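Local coordinates for protein MPT synthase subunit 2 (Burkholderia ambifaria, PDB 7L32) that probably serves as the catalytic large subunit of molybdopterin synthase, adding sulfur to precursor Z to form molybdopterin in molybdenum cofactor biosynthesis, at residues T11-Q15 with T66-E71; K72-A77 with F120-L125; I84-H90 with V102-A108. One frame throughout, in Å; residues are numbered along the deposited sequence.

Interaction 1. Residues T11-Q15 with T66-E71; sequences TIRIQ and TEKALE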
# COMPACT_ATOMS: atom_id res chain seq x y z
N THR A 11 14.29 -5.94 -6.37
CA THR A 11 13.92 -6.12 -7.78
C THR A 11 13.34 -4.83 -8.35
O THR A 11 12.29 -4.36 -7.90
CB THR A 11 12.92 -7.26 -7.92
OG1 THR A 11 13.51 -8.47 -7.42
CG2 THR A 11 12.50 -7.42 -9.36
N ILE A 12 14.04 -4.23 -9.31
CA ILE A 12 13.68 -2.94 -9.88
C ILE A 12 13.64 -3.09 -11.39
O ILE A 12 14.61 -3.58 -11.97
CB ILE A 12 14.67 -1.83 -9.46
CG1 ILE A 12 14.38 -1.32 -8.05
CG2 ILE A 12 14.66 -0.69 -10.47
CD1 ILE A 12 14.93 -2.18 -6.94
N ARG A 13 12.55 -2.65 -12.02
CA ARG A 13 12.38 -2.82 -13.46
C ARG A 13 11.70 -1.60 -14.08
O ARG A 13 10.79 -1.01 -13.49
CB ARG A 13 11.51 -4.06 -13.75
CG ARG A 13 11.98 -4.97 -14.82
CD ARG A 13 11.33 -6.33 -14.61
NE ARG A 13 9.87 -6.29 -14.69
CZ ARG A 13 9.07 -6.80 -13.77
NH1 ARG A 13 9.55 -7.39 -12.68
NH2 ARG A 13 7.75 -6.76 -13.96
N ILE A 14 12.14 -1.24 -15.28
CA ILE A 14 11.48 -0.26 -16.14
C ILE A 14 11.07 -0.98 -17.41
O ILE A 14 11.90 -1.64 -18.05
CB ILE A 14 12.40 0.94 -16.45
CG1 ILE A 14 12.67 1.74 -15.18
CG2 ILE A 14 11.77 1.82 -17.53
CD1 ILE A 14 13.90 2.63 -15.27
N GLN A 15 9.80 -0.83 -17.81
CA GLN A 15 9.28 -1.59 -18.94
C GLN A 15 8.17 -0.80 -19.63
O GLN A 15 7.57 0.10 -19.04
CB GLN A 15 8.74 -2.95 -18.50
CG GLN A 15 7.52 -2.84 -17.57
CD GLN A 15 7.14 -4.17 -16.93
OE1 GLN A 15 8.00 -4.91 -16.45
NE2 GLN A 15 5.85 -4.48 -16.95
N THR A 66 18.41 5.61 -15.05
CA THR A 66 17.21 5.65 -14.21
C THR A 66 17.13 4.40 -13.33
O THR A 66 16.79 4.51 -12.15
CB THR A 66 15.96 5.80 -15.08
OG1 THR A 66 16.08 6.98 -15.89
CG2 THR A 66 14.69 5.95 -14.18
N GLU A 67 17.45 3.23 -13.88
CA GLU A 67 17.44 2.01 -13.06
C GLU A 67 18.40 2.12 -11.88
O GLU A 67 18.06 1.77 -10.75
CB GLU A 67 17.80 0.79 -13.91
CG GLU A 67 16.69 0.33 -14.87
CD GLU A 67 16.82 0.90 -16.28
OE1 GLU A 67 17.48 1.95 -16.47
OE2 GLU A 67 16.24 0.29 -17.20
N LYS A 68 19.61 2.65 -12.12
CA LYS A 68 20.57 2.80 -11.03
C LYS A 68 20.05 3.74 -9.95
O LYS A 68 20.27 3.51 -8.76
CB LYS A 68 21.91 3.28 -11.58
CG LYS A 68 22.70 2.14 -12.22
CD LYS A 68 24.02 2.61 -12.82
CE LYS A 68 24.64 1.52 -13.68
NZ LYS A 68 24.00 1.43 -15.04
N ALA A 69 19.35 4.81 -10.34
CA ALA A 69 18.75 5.71 -9.35
C ALA A 69 17.69 4.99 -8.52
O ALA A 69 17.60 5.17 -7.30
CB ALA A 69 18.14 6.93 -10.05
N LEU A 70 16.87 4.16 -9.18
CA LEU A 70 15.85 3.41 -8.44
C LEU A 70 16.50 2.41 -7.49
O LEU A 70 16.01 2.21 -6.36
CB LEU A 70 14.92 2.71 -9.42
CG LEU A 70 14.04 3.59 -10.32
CD1 LEU A 70 13.27 2.73 -11.31
CD2 LEU A 70 13.08 4.48 -9.48
N GLU A 71 17.60 1.78 -7.91
CA GLU A 71 18.32 0.85 -7.04
C GLU A 71 18.90 1.58 -5.83
O GLU A 71 18.90 1.04 -4.72
CB GLU A 71 19.44 0.16 -7.84
CG GLU A 71 18.93 -0.85 -8.87
CD GLU A 71 19.94 -1.15 -9.97
OE1 GLU A 71 21.11 -0.70 -9.88
OE2 GLU A 71 19.56 -1.85 -10.95
O HOH W 1 14.72 -2.17 -16.26

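Interaction 2. Residues K72-A77 with F120-L125; sequences KIAAEA and FVMDYL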
# COMPACT_ATOMS: atom_id res chain seq x y z
N LYS A 72 19.42 2.79 -6.03
CA LYS A 72 19.94 3.60 -4.92
C LYS A 72 18.83 3.96 -3.93
O LYS A 72 19.04 3.94 -2.71
CB LYS A 72 20.59 4.86 -5.47
CG LYS A 72 20.94 5.92 -4.44
CD LYS A 72 21.59 7.15 -5.11
CE LYS A 72 22.30 8.04 -4.07
NZ LYS A 72 22.81 9.33 -4.62
N ILE A 73 17.66 4.32 -4.45
CA ILE A 73 16.51 4.64 -3.59
C ILE A 73 16.13 3.43 -2.74
O ILE A 73 15.94 3.53 -1.52
CB ILE A 73 15.33 5.14 -4.44
CG1 ILE A 73 15.66 6.50 -5.06
CG2 ILE A 73 14.02 5.16 -3.60
CD1 ILE A 73 14.74 6.87 -6.20
N ALA A 74 16.00 2.26 -3.38
CA ALA A 74 15.62 1.06 -2.62
C ALA A 74 16.69 0.69 -1.60
O ALA A 74 16.37 0.26 -0.48
CB ALA A 74 15.37 -0.11 -3.58
N ALA A 75 17.97 0.84 -1.96
CA ALA A 75 19.05 0.55 -1.02
C ALA A 75 18.98 1.47 0.20
O ALA A 75 19.20 1.02 1.33
CB ALA A 75 20.41 0.68 -1.72
N GLU A 76 18.70 2.76 -0.02
CA GLU A 76 18.55 3.70 1.10
C GLU A 76 17.35 3.36 1.98
O GLU A 76 17.44 3.46 3.21
CB GLU A 76 18.45 5.14 0.58
CG GLU A 76 18.11 6.19 1.66
CD GLU A 76 19.19 6.35 2.74
OE1 GLU A 76 20.32 5.81 2.62
OE2 GLU A 76 18.91 7.03 3.74
N ALA A 77 16.23 2.94 1.37
CA ALA A 77 15.12 2.44 2.19
C ALA A 77 15.56 1.28 3.06
O ALA A 77 15.18 1.20 4.24
CB ALA A 77 13.94 2.02 1.31
N PHE A 120 8.34 6.33 1.61
CA PHE A 120 9.67 6.91 1.39
C PHE A 120 10.15 6.65 -0.04
O PHE A 120 10.66 7.56 -0.72
CB PHE A 120 10.67 6.35 2.41
CG PHE A 120 12.11 6.74 2.13
CD1 PHE A 120 12.61 7.95 2.58
CD2 PHE A 120 12.96 5.88 1.43
CE1 PHE A 120 13.94 8.35 2.27
CE2 PHE A 120 14.27 6.26 1.13
CZ PHE A 120 14.77 7.49 1.56
N VAL A 121 10.03 5.40 -0.50
CA VAL A 121 10.48 5.06 -1.85
C VAL A 121 9.70 5.86 -2.89
O VAL A 121 10.28 6.38 -3.85
CB VAL A 121 10.37 3.53 -2.11
CG1 VAL A 121 10.60 3.20 -3.60
CG2 VAL A 121 11.39 2.74 -1.24
N MET A 122 8.37 5.98 -2.71
CA MET A 122 7.57 6.76 -3.66
C MET A 122 7.98 8.24 -3.66
O MET A 122 8.11 8.85 -4.73
CB MET A 122 6.05 6.65 -3.35
CG MET A 122 5.38 5.38 -3.96
SD MET A 122 5.56 5.31 -5.78
CE MET A 122 4.72 6.81 -6.25
N ASP A 123 8.18 8.83 -2.47
CA ASP A 123 8.58 10.24 -2.39
C ASP A 123 9.92 10.46 -3.10
O ASP A 123 10.09 11.43 -3.84
CB ASP A 123 8.71 10.68 -0.93
CG ASP A 123 7.36 10.90 -0.25
OD1 ASP A 123 6.33 11.02 -0.95
OD2 ASP A 123 7.37 10.95 0.99
N TYR A 124 10.89 9.59 -2.83
CA TYR A 124 12.23 9.72 -3.42
C TYR A 124 12.18 9.47 -4.92
O TYR A 124 12.81 10.19 -5.71
CB TYR A 124 13.15 8.72 -2.71
CG TYR A 124 14.66 8.88 -2.76
CD1 TYR A 124 15.28 9.77 -3.62
CD2 TYR A 124 15.47 8.04 -1.98
CE1 TYR A 124 16.68 9.87 -3.68
CE2 TYR A 124 16.87 8.14 -2.03
CZ TYR A 124 17.47 9.05 -2.88
OH TYR A 124 18.85 9.15 -2.95
N LEU A 125 11.41 8.46 -5.33
CA LEU A 125 11.20 8.19 -6.76
C LEU A 125 10.63 9.42 -7.47
O LEU A 125 11.16 9.85 -8.51
CB LEU A 125 10.25 6.99 -6.91
CG LEU A 125 9.90 6.45 -8.30
CD1 LEU A 125 9.47 4.98 -8.17
CD2 LEU A 125 8.79 7.26 -9.00
O HOH W 2 19.99 10.97 -4.44

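Interaction 3. Residues I84-H90 with V102-A108; sequences IDVAIVH and VMVATVA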
# COMPACT_ATOMS: atom_id res chain seq x y z
N ILE A 84 13.58 -4.95 5.58
CA ILE A 84 12.52 -4.84 4.58
C ILE A 84 13.04 -5.41 3.26
O ILE A 84 14.24 -5.66 3.10
CB ILE A 84 12.05 -3.39 4.37
CG1 ILE A 84 13.17 -2.53 3.75
CG2 ILE A 84 11.55 -2.77 5.69
CD1 ILE A 84 12.68 -1.19 3.16
N ASP A 85 12.13 -5.65 2.31
CA ASP A 85 12.48 -5.88 0.92
C ASP A 85 11.56 -5.00 0.09
O ASP A 85 10.45 -4.64 0.54
CB ASP A 85 12.37 -7.36 0.50
CG ASP A 85 13.17 -7.71 -0.75
OD1 ASP A 85 13.92 -6.83 -1.26
OD2 ASP A 85 13.05 -8.86 -1.23
N VAL A 86 12.03 -4.63 -1.11
CA VAL A 86 11.42 -3.59 -1.94
C VAL A 86 11.33 -4.09 -3.38
O VAL A 86 12.31 -4.62 -3.91
CB VAL A 86 12.25 -2.28 -1.93
CG1 VAL A 86 11.59 -1.20 -2.83
CG2 VAL A 86 12.50 -1.77 -0.52
N ALA A 87 10.19 -3.86 -4.03
CA ALA A 87 10.06 -4.10 -5.47
C ALA A 87 9.52 -2.84 -6.13
O ALA A 87 8.63 -2.18 -5.59
CB ALA A 87 9.14 -5.29 -5.78
N ILE A 88 10.09 -2.47 -7.29
CA ILE A 88 9.64 -1.30 -8.04
C ILE A 88 9.50 -1.70 -9.50
O ILE A 88 10.43 -2.28 -10.08
CB ILE A 88 10.63 -0.12 -7.93
CG1 ILE A 88 10.93 0.24 -6.46
CG2 ILE A 88 10.09 1.12 -8.72
CD1 ILE A 88 12.14 1.19 -6.27
N VAL A 89 8.34 -1.41 -10.09
CA VAL A 89 8.15 -1.53 -11.54
C VAL A 89 7.62 -0.19 -12.04
O VAL A 89 6.59 0.29 -11.56
CB VAL A 89 7.18 -2.66 -11.93
CG1 VAL A 89 7.10 -2.80 -13.47
CG2 VAL A 89 7.59 -4.01 -11.28
N HIS A 90 8.32 0.42 -12.99
CA HIS A 90 7.87 1.69 -13.55
C HIS A 90 7.71 1.54 -15.05
O HIS A 90 8.55 0.92 -15.71
CB HIS A 90 8.87 2.82 -13.21
CG HIS A 90 8.25 4.19 -13.22
ND1 HIS A 90 7.66 4.74 -14.34
CD2 HIS A 90 8.18 5.14 -12.25
CE1 HIS A 90 7.24 5.96 -14.05
NE2 HIS A 90 7.54 6.23 -12.80
N VAL A 102 3.14 3.14 -12.23
CA VAL A 102 4.23 2.75 -11.35
C VAL A 102 3.63 1.94 -10.21
O VAL A 102 2.51 2.21 -9.78
CB VAL A 102 5.00 3.99 -10.83
CG1 VAL A 102 4.05 4.97 -10.15
CG2 VAL A 102 6.15 3.60 -9.90
N MET A 103 4.35 0.92 -9.77
CA MET A 103 4.00 0.25 -8.53
C MET A 103 5.25 0.14 -7.66
O MET A 103 6.36 -0.10 -8.16
CB MET A 103 3.40 -1.15 -8.77
CG MET A 103 4.28 -2.17 -9.47
SD MET A 103 3.74 -3.82 -8.91
CE MET A 103 4.47 -3.81 -7.29
N VAL A 104 5.05 0.33 -6.36
CA VAL A 104 6.09 0.09 -5.37
C VAL A 104 5.48 -0.83 -4.32
O VAL A 104 4.36 -0.57 -3.87
CB VAL A 104 6.59 1.39 -4.71
CG1 VAL A 104 7.55 1.05 -3.55
CG2 VAL A 104 7.31 2.28 -5.77
N ALA A 105 6.17 -1.92 -4.00
CA ALA A 105 5.72 -2.83 -2.94
C ALA A 105 6.86 -3.06 -1.96
O ALA A 105 8.02 -3.23 -2.38
CB ALA A 105 5.24 -4.16 -3.52
N THR A 106 6.56 -3.08 -0.66
CA THR A 106 7.55 -3.37 0.36
C THR A 106 6.98 -4.43 1.29
O THR A 106 5.77 -4.53 1.46
CB THR A 106 7.95 -2.13 1.19
OG1 THR A 106 6.80 -1.63 1.91
CG2 THR A 106 8.53 -1.01 0.29
N VAL A 107 7.86 -5.23 1.87
CA VAL A 107 7.45 -6.22 2.86
C VAL A 107 8.35 -6.07 4.08
O VAL A 107 9.53 -5.72 3.96
CB VAL A 107 7.47 -7.67 2.30
CG1 VAL A 107 8.87 -8.10 1.81
CG2 VAL A 107 6.93 -8.67 3.33
N ALA A 108 7.76 -6.32 5.25
CA ALA A 108 8.47 -6.21 6.51
C ALA A 108 7.81 -7.15 7.51
O ALA A 108 6.73 -7.70 7.26
CB ALA A 108 8.45 -4.77 7.04

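Interaction 1. Residues T11-Q15 with T66-E71
An edge strand packs against a helix: strand 11-15, outermost within this chain in the mixed sheet, lies over the first turns of helix 65-80. The short axes come within 8.5 Å and run roughly antiparallel, at 150°. Ile12 and Ile14, two residues apart on one face of the strand, supply nearly all of its contact, while Thr11, Arg13 and Gln15 point away. Ile12 CG2 rests 3.6 Å from Leu70 CB, and Ile12 CB lies 4.4 Å from Glu71 CG. Ile14 CD1 touches three helix residues, 3.6 Å from Thr66 CG2, 3.5 Å from Glu67 CD and 4.0 Å from Leu70 CD1. Polar linkage comes through water 1, which accepts from Ile14 N (2.9 Å) and donates to Glu67 OE2 (3.0 Å); OE1 of the same carboxylate takes the backbone NH of Gly64. On the strand's other face Arg13 NE donates to Gln15 OE1 (2.9 Å), and the guanidinium forms a salt bridge with Glu24. Backbone hydrogen bonds to Ile88 and His90 tie the strand, in parallel, to strand 85-91, where Ile12 touches Ile88. Leu70 also touches Ala129 just after helix 111-128 and Leu125 within it, so helix 65-80 lies against strand 11-15 and beside that helix.

Interaction 2. Residues K72-A77 with F120-L125
Helices 65-80 and 111-128 pack side by side, their short axes 9.6 Å apart and inclined at 146°, so the helices run roughly antiparallel. The central side chain is Ile73. Its m,t rotamer sets CG1 almost directly over the centre of the Tyr124 ring, 3.3 Å from the centroid and 9° off the normal, a close CH-pi contact; it also carries CD1 to within 3.8 Å of Leu125 N, while CG2 meets Val121 CG1 at 3.9 Å. Tyr124, with chi1 near t, extends across the helix interface: its ring edge faces Glu76 CB, with CE2 4.3 Å away, and its hydroxyl reaches out beside exposed Lys72. There Lys72, extended through four t torsions, brings CE to 3.8 Å from Tyr124 OH. Water 2 lies 2.6 Å from that Tyr124 OH and accepts a weak hydrogen bond from Lys72 NZ at 3.3 Å. Phe120, also t at chi1, places CZ 3.6 Å from Glu76 CG and CD2 4.0 Å from Ala77 CB; the small Ala77 side chain also touches Val121 CG2 at 3.7 Å. Glu76 turns its chi2 to p and directs its carboxylate to Arg79 and Arg80 of its own helix, using its aliphatic part against Phe120. Beyond the pair, Trp157 meets Phe120 edge-to-face, and Asp123 forms a salt bridge with Arg111 of the second subunit. Val121 and Leu125 reach strand 85-91, giving the two-helix layer against a mixed sheet that belongs to the alpha/beta part of the MoaE fold.

Interaction 3. Residues I84-H90 with V102-A108
Six backbone hydrogen bonds join strands 85-91 and 100-108, exchanged in both directions at three antiparallel pairs: Asp85 N to Val107 O (3.1 Å) and Val107 N to Asp85 O (3.0 Å), Ala87 N to Ala105 O (2.8 Å) and Ala105 N to Ala87 O (2.9 Å), Val89 N to Met103 O (3.1 Å) and Met103 N to Val89 O (2.9 Å). At the non-hydrogen-bonded pairs, CA-H...O contacts add to these, such as Thr106 CA to Asp85 O at 3.2 Å. Asp85 OD1 accepts from Val86 N (2.9 Å), and OD2 from Asn32. Val86, Ile88, Val104 and Thr106 share one face, with Ile88 CG1 4.2 Å from Val104 CG2, and helix 111-128 packs on it; at its end Val102 CB sits over the His90 ring, 4.0 Å from the centroid. On the other face Val89 CB meets Met103 CG at 3.8 Å. The backbone thus sets the register through regular pairing, while mostly apolar side chains bury both faces under helices 111-128 and 21-30.

The three contacts make one compact core, their centres 10 to 11 Å apart. Interaction 1 and interaction 2 use successive parts of helix 65-80, meeting where Leu70 CD2 lies 3.9 Å from Leu125 CD1. Along the chain interaction 1 closes before the others open, and interaction 3 is nested within the loop closed by interaction 2: helix 65-80 leads into strand 85-91, and strand 100-108 into helix 111-128. Strand 11-15 of interaction 1 pairs with strand 85-91 of interaction 3 in the mixed sheet. Val121 CG1, 3.7 Å from both Ile88 CD1 and Val104 CG1, joins helix to sheet, so helices 65-80 and 111-128 form a layer on one face of the sheet that interaction 3 helps build.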